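Local coordinates for protein RNA-dependent RNA Polymerase (Bombyx mori cytoplasmic polyhedrosis virus, PDB 6TZ0) that catalyses RNA-templated RNA synthesis, transcribing the viral double-stranded genome into plus strands and probably also making the complementary minus strands during replication, at residues F902-L914 with L998-I1011. Residues are numbered along the deposited sequence; the frame is centred on the assembly and turned at random.
Sequences FTGALLLIDLNIL and LHEVIVAKTRDYKI
Tyr1009 lies across helix 902-911, with Leu907 over one face of its ring. Its CG is anti to the backbone N (chi1 -167°), which carries the ring back onto the helix. From the backbone outward, CB lies 4.0 Å from Leu907 CD1. CG is closer to the same methyl, which makes a CH-pi contact 3.8 Å from the ring centroid. At the ring edge, CD2 meets Thr903 OG1 at 3.2 Å. Asp910 OD2 lies at the opposite edge, near CE1 and OH. CE2 packs on Leu907 CB, and CZ lies 3.6 Å from Leu907 CA. At the tip, Tyr1009 OH lies 3.2 Å from Leu906 O.

The contact belongs to the C-terminal region of this reovirus-family polymerase, away from the annotated nucleotide and metal sites. Helices 902-911 and 998-1004 run nearly antiparallel, their axes approaching to 11.5 Å. Leu911, near the end of the first, reaches across: CD1 touches Ile1002 CD1 at 3.7 Å, while CD2 reaches Val1001 CG2 and the Lys1005 chain. Ile913 CD1 also meets Ile1002 CD1. Helix 801-808 packs on Ile1002 and Thr1006. Leu906 and Ile1011 cross at about a right angle, with Leu906 CD1 3.7 Å from Ile1011 CG2.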
loop_
_atom_site.group_PDB
_atom_site.type_symbol
_atom_site.label_atom_id
_atom_site.label_comp_id
_atom_site.label_asym_id
_atom_site.label_seq_id
_atom_site.Cartn_x
_atom_site.Cartn_y
_atom_site.Cartn_z
ATOM N N PHE A 902 33.014 -20.544 24.214
ATOM C CA PHE A 902 32.575 -20.688 22.830
ATOM C C PHE A 902 31.965 -22.056 22.576
ATOM O O PHE A 902 31.070 -22.193 21.734
ATOM C CB PHE A 902 33.746 -20.465 21.874
ATOM C CG PHE A 902 34.192 -19.037 21.765
ATOM C CD1 PHE A 902 33.505 -18.152 20.963
ATOM C CD2 PHE A 902 35.310 -18.586 22.438
ATOM C CE1 PHE A 902 33.911 -16.843 20.841
ATOM C CE2 PHE A 902 35.725 -17.276 22.312
ATOM C CZ PHE A 902 35.022 -16.406 21.516
ATOM N N THR A 903 32.436 -23.075 23.298
ATOM C CA THR A 903 31.983 -24.435 23.051
ATOM C C THR A 903 30.559 -24.661 23.540
ATOM O O THR A 903 29.832 -25.463 22.948
ATOM C CB THR A 903 32.959 -25.427 23.684
ATOM O OG1 THR A 903 32.504 -26.766 23.460
ATOM C CG2 THR A 903 33.122 -25.176 25.158
ATOM N N GLY A 904 30.122 -23.931 24.569
ATOM C CA GLY A 904 28.727 -23.991 24.961
ATOM C C GLY A 904 27.818 -23.351 23.930
ATOM O O GLY A 904 26.726 -23.853 23.657
ATOM N N ALA A 905 28.275 -22.255 23.321
ATOM C CA ALA A 905 27.504 -21.608 22.265
ATOM C C ALA A 905 27.414 -22.488 21.026
ATOM O O ALA A 905 26.353 -22.579 20.395
ATOM C CB ALA A 905 28.133 -20.264 21.916
ATOM N N LEU A 906 28.509 -23.166 20.678
ATOM C CA LEU A 906 28.487 -24.042 19.513
ATOM C C LEU A 906 27.693 -25.314 19.778
ATOM O O LEU A 906 27.008 -25.807 18.879
ATOM C CB LEU A 906 29.912 -24.358 19.077
ATOM C CG LEU A 906 30.594 -23.110 18.509
ATOM C CD1 LEU A 906 32.061 -23.348 18.243
ATOM C CD2 LEU A 906 29.889 -22.666 17.240
ATOM N N LEU A 907 27.739 -25.831 21.009
ATOM C CA LEU A 907 26.885 -26.945 21.404
ATOM C C LEU A 907 25.413 -26.553 21.379
ATOM O O LEU A 907 24.561 -27.350 20.976
ATOM C CB LEU A 907 27.316 -27.421 22.792
ATOM C CG LEU A 907 26.755 -28.640 23.518
ATOM C CD1 LEU A 907 27.876 -29.285 24.283
ATOM C CD2 LEU A 907 25.702 -28.193 24.502
ATOM N N LEU A 908 25.106 -25.319 21.780
ATOM C CA LEU A 908 23.734 -24.828 21.754
ATOM C C LEU A 908 23.218 -24.675 20.330
ATOM O O LEU A 908 22.086 -25.073 20.033
ATOM C CB LEU A 908 23.661 -23.504 22.518
ATOM C CG LEU A 908 22.357 -22.729 22.679
ATOM C CD1 LEU A 908 22.324 -22.117 24.053
ATOM C CD2 LEU A 908 22.303 -21.614 21.654
ATOM N N ILE A 909 24.023 -24.094 19.436
ATOM C CA ILE A 909 23.579 -23.947 18.053
ATOM C C ILE A 909 23.592 -25.290 17.322
ATOM O O ILE A 909 22.852 -25.473 16.349
ATOM C CB ILE A 909 24.418 -22.860 17.341
ATOM C CG1 ILE A 909 23.750 -22.407 16.045
ATOM C CG2 ILE A 909 25.812 -23.343 17.025
ATOM C CD1 ILE A 909 22.400 -21.781 16.255
ATOM N N ASP A 910 24.366 -26.264 17.809
ATOM C CA ASP A 910 24.352 -27.601 17.231
ATOM C C ASP A 910 23.109 -28.378 17.648
ATOM O O ASP A 910 22.503 -29.072 16.825
ATOM C CB ASP A 910 25.617 -28.349 17.655
ATOM C CG ASP A 910 25.882 -29.592 16.827
ATOM O OD1 ASP A 910 25.135 -29.863 15.863
ATOM O OD2 ASP A 910 26.847 -30.315 17.154
ATOM N N LEU A 911 22.710 -28.272 18.915
ATOM C CA LEU A 911 21.613 -29.083 19.427
ATOM C C LEU A 911 20.233 -28.511 19.135
ATOM O O LEU A 911 19.246 -29.179 19.466
ATOM C CB LEU A 911 21.769 -29.290 20.933
ATOM C CG LEU A 911 22.927 -30.208 21.311
ATOM C CD1 LEU A 911 23.099 -30.219 22.800
ATOM C CD2 LEU A 911 22.686 -31.613 20.791
ATOM N N ASN A 912 20.152 -27.310 18.547
ATOM C CA ASN A 912 18.896 -26.677 18.114
ATOM C C ASN A 912 17.914 -26.483 19.269
ATOM O O ASN A 912 16.701 -26.625 19.104
ATOM C CB ASN A 912 18.236 -27.459 16.975
ATOM C CG ASN A 912 19.020 -27.388 15.691
ATOM O OD1 ASN A 912 19.606 -28.377 15.252
ATOM N ND2 ASN A 912 19.011 -26.224 15.058
ATOM N N ILE A 913 18.445 -26.163 20.450
ATOM C CA ILE A 913 17.593 -25.960 21.615
ATOM C C ILE A 913 16.798 -24.664 21.481
ATOM O O ILE A 913 15.622 -24.604 21.863
ATOM C CB ILE A 913 18.453 -26.006 22.893
ATOM C CG1 ILE A 913 19.062 -27.398 23.046
ATOM C CG2 ILE A 913 17.643 -25.678 24.137
ATOM C CD1 ILE A 913 20.095 -27.499 24.135
ATOM N N LEU A 914 17.386 -23.639 20.870
ATOM C CA LEU A 914 16.713 -22.360 20.661
ATOM C C LEU A 914 15.701 -22.372 19.523
ATOM O O LEU A 914 15.184 -21.306 19.177
ATOM C CB LEU A 914 17.742 -21.257 20.426
ATOM C CG LEU A 914 18.153 -20.428 21.644
ATOM C CD1 LEU A 914 18.806 -21.248 22.733
ATOM C CD2 LEU A 914 19.097 -19.335 21.188
ATOM N N LEU A 998 15.335 -35.999 22.091
ATOM C CA LEU A 998 16.265 -34.890 22.248
ATOM C C LEU A 998 17.185 -35.110 23.443
ATOM O O LEU A 998 18.348 -34.693 23.410
ATOM C CB LEU A 998 15.481 -33.578 22.368
ATOM C CG LEU A 998 16.126 -32.236 21.991
ATOM C CD1 LEU A 998 17.030 -31.637 23.051
ATOM C CD2 LEU A 998 16.887 -32.394 20.686
ATOM N N HIS A 999 16.697 -35.793 24.484
ATOM C CA HIS A 999 17.523 -36.092 25.652
ATOM C C HIS A 999 18.668 -37.033 25.313
ATOM O O HIS A 999 19.732 -36.956 25.942
ATOM C CB HIS A 999 16.668 -36.705 26.753
ATOM C CG HIS A 999 17.424 -37.036 27.998
ATOM N ND1 HIS A 999 17.825 -36.077 28.901
ATOM C CD2 HIS A 999 17.858 -38.221 28.489
ATOM C CE1 HIS A 999 18.471 -36.656 29.896
ATOM N NE2 HIS A 999 18.505 -37.956 29.671
ATOM N N GLU A 1000 18.472 -37.911 24.323
ATOM C CA GLU A 1000 19.538 -38.811 23.899
ATOM C C GLU A 1000 20.730 -38.042 23.342
ATOM O O GLU A 1000 21.881 -38.339 23.683
ATOM C CB GLU A 1000 19.008 -39.804 22.864
ATOM C CG GLU A 1000 20.054 -40.776 22.336
ATOM C CD GLU A 1000 20.557 -41.750 23.389
ATOM O OE1 GLU A 1000 19.803 -42.066 24.334
ATOM O OE2 GLU A 1000 21.712 -42.207 23.267
ATOM N N VAL A 1001 20.483 -37.014 22.531
ATOM C CA VAL A 1001 21.608 -36.243 22.023
ATOM C C VAL A 1001 22.106 -35.213 23.034
ATOM O O VAL A 1001 23.277 -34.819 22.951
ATOM C CB VAL A 1001 21.294 -35.579 20.667
ATOM C CG1 VAL A 1001 20.931 -36.638 19.636
ATOM C CG2 VAL A 1001 20.209 -34.532 20.781
ATOM N N ILE A 1002 21.276 -34.808 24.010
ATOM C CA ILE A 1002 21.792 -34.054 25.159
ATOM C C ILE A 1002 22.835 -34.879 25.910
ATOM O O ILE A 1002 23.910 -34.381 26.262
ATOM C CB ILE A 1002 20.649 -33.618 26.099
ATOM C CG1 ILE A 1002 19.702 -32.630 25.424
ATOM C CG2 ILE A 1002 21.194 -32.975 27.365
ATOM C CD1 ILE A 1002 20.339 -31.353 25.000
ATOM N N VAL A 1003 22.545 -36.161 26.135
ATOM C CA VAL A 1003 23.491 -37.028 26.836
ATOM C C VAL A 1003 24.707 -37.321 25.962
ATOM O O VAL A 1003 25.849 -37.310 26.439
ATOM C CB VAL A 1003 22.782 -38.319 27.292
ATOM C CG1 VAL A 1003 23.768 -39.325 27.868
ATOM C CG2 VAL A 1003 21.732 -37.992 28.334
ATOM N N ALA A 1004 24.490 -37.535 24.663
ATOM C CA ALA A 1004 25.572 -37.981 23.792
ATOM C C ALA A 1004 26.550 -36.856 23.470
ATOM O O ALA A 1004 27.768 -37.066 23.501
ATOM C CB ALA A 1004 24.994 -38.573 22.509
ATOM N N LYS A 1005 26.052 -35.659 23.171
ATOM C CA LYS A 1005 26.901 -34.573 22.706
ATOM C C LYS A 1005 27.552 -33.777 23.830
ATOM O O LYS A 1005 28.287 -32.830 23.541
ATOM C CB LYS A 1005 26.091 -33.620 21.817
ATOM C CG LYS A 1005 25.545 -34.249 20.548
ATOM C CD LYS A 1005 26.667 -34.587 19.582
ATOM C CE LYS A 1005 26.140 -35.226 18.308
ATOM N NZ LYS A 1005 25.367 -34.259 17.479
ATOM N N THR A 1006 27.315 -34.121 25.096
ATOM C CA THR A 1006 27.842 -33.331 26.203
ATOM C C THR A 1006 28.800 -34.122 27.086
ATOM O O THR A 1006 28.953 -33.815 28.269
ATOM C CB THR A 1006 26.711 -32.754 27.054
ATOM O OG1 THR A 1006 25.872 -33.816 27.524
ATOM C CG2 THR A 1006 25.886 -31.755 26.259
ATOM N N ARG A 1007 29.466 -35.135 26.534
ATOM C CA ARG A 1007 30.469 -35.844 27.320
ATOM C C ARG A 1007 31.798 -35.097 27.314
ATOM O O ARG A 1007 32.270 -34.638 28.359
ATOM C CB ARG A 1007 30.640 -37.270 26.796
ATOM C CG ARG A 1007 29.429 -38.146 27.039
ATOM C CD ARG A 1007 29.641 -39.543 26.496
ATOM N NE ARG A 1007 30.728 -40.232 27.183
ATOM C CZ ARG A 1007 30.581 -40.933 28.303
ATOM N NH1 ARG A 1007 31.625 -41.530 28.855
ATOM N NH2 ARG A 1007 29.388 -41.037 28.872
ATOM N N ASP A 1008 32.408 -34.957 26.141
ATOM C CA ASP A 1008 33.600 -34.137 25.967
ATOM C C ASP A 1008 33.335 -32.931 25.082
ATOM O O ASP A 1008 33.604 -31.795 25.491
ATOM C CB ASP A 1008 34.743 -34.971 25.370
ATOM C CG ASP A 1008 35.269 -36.014 26.334
ATOM O OD1 ASP A 1008 35.187 -35.790 27.560
ATOM O OD2 ASP A 1008 35.767 -37.057 25.868
ATOM N N TYR A 1009 32.794 -33.173 23.885
ATOM C CA TYR A 1009 32.395 -32.164 22.902
ATOM C C TYR A 1009 33.578 -31.278 22.500
ATOM O O TYR A 1009 33.704 -30.119 22.901
ATOM C CB TYR A 1009 31.207 -31.319 23.379
ATOM C CG TYR A 1009 30.611 -30.505 22.253
ATOM C CD1 TYR A 1009 29.836 -31.116 21.278
ATOM C CD2 TYR A 1009 30.837 -29.139 22.148
ATOM C CE1 TYR A 1009 29.295 -30.393 20.240
ATOM C CE2 TYR A 1009 30.306 -28.409 21.107
ATOM C CZ TYR A 1009 29.533 -29.043 20.158
ATOM O OH TYR A 1009 28.987 -28.332 19.118
ATOM N N LYS A 1010 34.497 -31.889 21.767
ATOM C CA LYS A 1010 35.406 -31.089 20.967
ATOM C C LYS A 1010 34.622 -30.396 19.858
ATOM O O LYS A 1010 33.619 -30.913 19.359
ATOM C CB LYS A 1010 36.518 -31.948 20.365
ATOM C CG LYS A 1010 37.740 -32.134 21.253
ATOM C CD LYS A 1010 37.532 -33.177 22.335
ATOM C CE LYS A 1010 37.482 -34.572 21.745
ATOM N NZ LYS A 1010 37.393 -35.620 22.794
ATOM N N ILE A 1011 35.074 -29.207 19.491
ATOM C CA ILE A 1011 34.448 -28.473 18.391
ATOM C C ILE A 1011 34.909 -29.088 17.070
ATOM O O ILE A 1011 36.120 -29.257 16.869
ATOM C CB ILE A 1011 34.806 -26.995 18.466
ATOM C CG1 ILE A 1011 34.291 -26.398 19.776
ATOM C CG2 ILE A 1011 34.215 -26.247 17.292
ATOM C CD1 ILE A 1011 34.856 -25.038 20.092
#